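Local coordinates for putative lipoprotein (Bacteroides thetaiotaomicron, PDB 4Q1Z) that is a putative lipoprotein with two domains, of the DUF4876 family and of unknown function, at residues E112-Y115 against C116-P120. Sequence-based numbering, arbitrary orientation.
Sequences EIYY and CGSRP
Tyr114 sets CG opposite its own backbone N (chi1 170°), which carries the phenol forward alongside the chain that follows, as far as Cys116, Gly117 and Ser118. Cys116 holds SG between its backbone N and carbonyl carbon (chi1 72°), and this brings the sulfur back to that phenol. Cys116 SG lies 4.2 Å from Tyr114 CE1. This is an oblique sulfur-aromatic contact, with Cys116 SG 5.4 Å from the centroid of the Tyr114 ring and 71° off the ring normal. At the far end of the side chain, Tyr114 OH comes 3.4 Å from Ser118 CB and 3.2 Å from Gly117 O. Tyr114 OH and Ser118 OG both hydrogen-bond Asp129 OD2, which links the phenol to the serine. Tyr115 points its CB away from the following residues overall, yet its ring CD1 comes 4.0 Å from Cys116 CB. At the backbone angles of Gly117 a beta carbon would run into the carbonyl O of Cys116, which explains the glycine. The contact is buried where strand 108-114 runs out into the loop leading to strand 131-136. Tyr114 pairs through its backbone with Phe131, and its ring also touches Pro215 and Pro384. Beyond the strand end, Cys116 and Gly117 make backbone hydrogen bonds to Tyr340 and Gly342, just ahead of strand 344-347.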
loop_
_atom_site.group_PDB
_atom_site.type_symbol
_atom_site.label_atom_id
_atom_site.label_comp_id
_atom_site.label_asym_id
_atom_site.label_seq_id
_atom_site.Cartn_x
_atom_site.Cartn_y
_atom_site.Cartn_z
ATOM N N GLU A 112 -1.440 -5.786 4.578
ATOM C CA GLU A 112 -2.062 -7.017 5.034
ATOM C C GLU A 112 -3.500 -6.988 4.602
ATOM O O GLU A 112 -4.128 -5.928 4.699
ATOM C CB GLU A 112 -1.935 -7.138 6.571
ATOM C CG GLU A 112 -2.542 -8.409 7.166
ATOM C CD GLU A 112 -1.654 -9.194 8.116
ATOM O OE1 GLU A 112 -0.571 -8.688 8.491
ATOM O OE2 GLU A 112 -2.036 -10.334 8.466
ATOM N N ILE A 113 -4.019 -8.149 4.113
ATOM C CA ILE A 113 -5.406 -8.332 3.664
ATOM C C ILE A 113 -5.963 -9.676 4.189
ATOM O O ILE A 113 -5.317 -10.722 4.046
ATOM C CB ILE A 113 -5.538 -8.232 2.092
ATOM C CG1 ILE A 113 -4.938 -6.907 1.529
ATOM C CG2 ILE A 113 -7.003 -8.422 1.649
ATOM C CD1 ILE A 113 -4.776 -6.820 -0.021
ATOM N N TYR A 114 -7.176 -9.641 4.786
ATOM C CA TYR A 114 -7.863 -10.839 5.266
ATOM C C TYR A 114 -9.264 -10.830 4.674
ATOM O O TYR A 114 -10.001 -9.877 4.891
ATOM C CB TYR A 114 -7.837 -10.904 6.790
ATOM C CG TYR A 114 -8.715 -11.974 7.402
ATOM C CD1 TYR A 114 -8.637 -13.305 6.976
ATOM C CD2 TYR A 114 -9.563 -11.679 8.463
ATOM C CE1 TYR A 114 -9.412 -14.299 7.572
ATOM C CE2 TYR A 114 -10.350 -12.660 9.049
ATOM C CZ TYR A 114 -10.283 -13.964 8.592
ATOM O OH TYR A 114 -11.069 -14.918 9.182
ATOM N N TYR A 115 -9.607 -11.857 3.863
ATOM C CA TYR A 115 -10.861 -11.899 3.084
ATOM C C TYR A 115 -11.680 -13.208 3.099
ATOM O O TYR A 115 -12.830 -13.184 2.643
ATOM C CB TYR A 115 -10.522 -11.627 1.591
ATOM C CG TYR A 115 -9.536 -12.605 0.963
ATOM C CD1 TYR A 115 -9.958 -13.852 0.500
ATOM C CD2 TYR A 115 -8.196 -12.261 0.779
ATOM C CE1 TYR A 115 -9.056 -14.769 -0.035
ATOM C CE2 TYR A 115 -7.291 -13.158 0.211
ATOM C CZ TYR A 115 -7.729 -14.410 -0.207
ATOM O OH TYR A 115 -6.867 -15.316 -0.780
ATOM N N CYS A 116 -11.097 -14.345 3.502
ATOM C CA CYS A 116 -11.769 -15.630 3.275
ATOM C C CYS A 116 -12.831 -16.006 4.341
ATOM O O CYS A 116 -13.526 -17.029 4.188
ATOM C CB CYS A 116 -10.749 -16.746 3.087
ATOM S SG CYS A 116 -9.889 -17.207 4.608
ATOM N N GLY A 117 -12.959 -15.196 5.382
ATOM C CA GLY A 117 -13.881 -15.530 6.449
ATOM C C GLY A 117 -13.302 -16.592 7.367
ATOM O O GLY A 117 -12.186 -17.091 7.143
ATOM N N SER A 118 -14.041 -16.925 8.428
ATOM C CA SER A 118 -13.618 -17.916 9.411
ATOM C C SER A 118 -14.794 -18.821 9.786
ATOM O O SER A 118 -15.907 -18.595 9.309
ATOM C CB SER A 118 -13.044 -17.219 10.639
ATOM O OG SER A 118 -13.910 -16.190 11.082
ATOM N N ARG A 119 -14.538 -19.867 10.603
ATOM C CA ARG A 119 -15.572 -20.810 11.024
ATOM C C ARG A 119 -15.823 -20.759 12.529
ATOM O O ARG A 119 -14.917 -21.112 13.294
ATOM C CB ARG A 119 -15.193 -22.250 10.639
ATOM C CG ARG A 119 -15.312 -22.575 9.162
ATOM C CD ARG A 119 -14.478 -23.799 8.830
ATOM N NE ARG A 119 -14.397 -24.051 7.390
ATOM C CZ ARG A 119 -15.256 -24.808 6.710
ATOM N NH1 ARG A 119 -16.278 -25.391 7.330
ATOM N NH2 ARG A 119 -15.107 -24.976 5.403
ATOM N N PRO A 120 -17.041 -20.388 13.006
ATOM C CA PRO A 120 -17.290 -20.449 14.453
ATOM C C PRO A 120 -17.444 -21.899 14.891
ATOM O O PRO A 120 -17.891 -22.736 14.094
ATOM C CB PRO A 120 -18.588 -19.642 14.632
ATOM C CG PRO A 120 -18.905 -19.044 13.302
ATOM C CD PRO A 120 -18.250 -19.931 12.292
#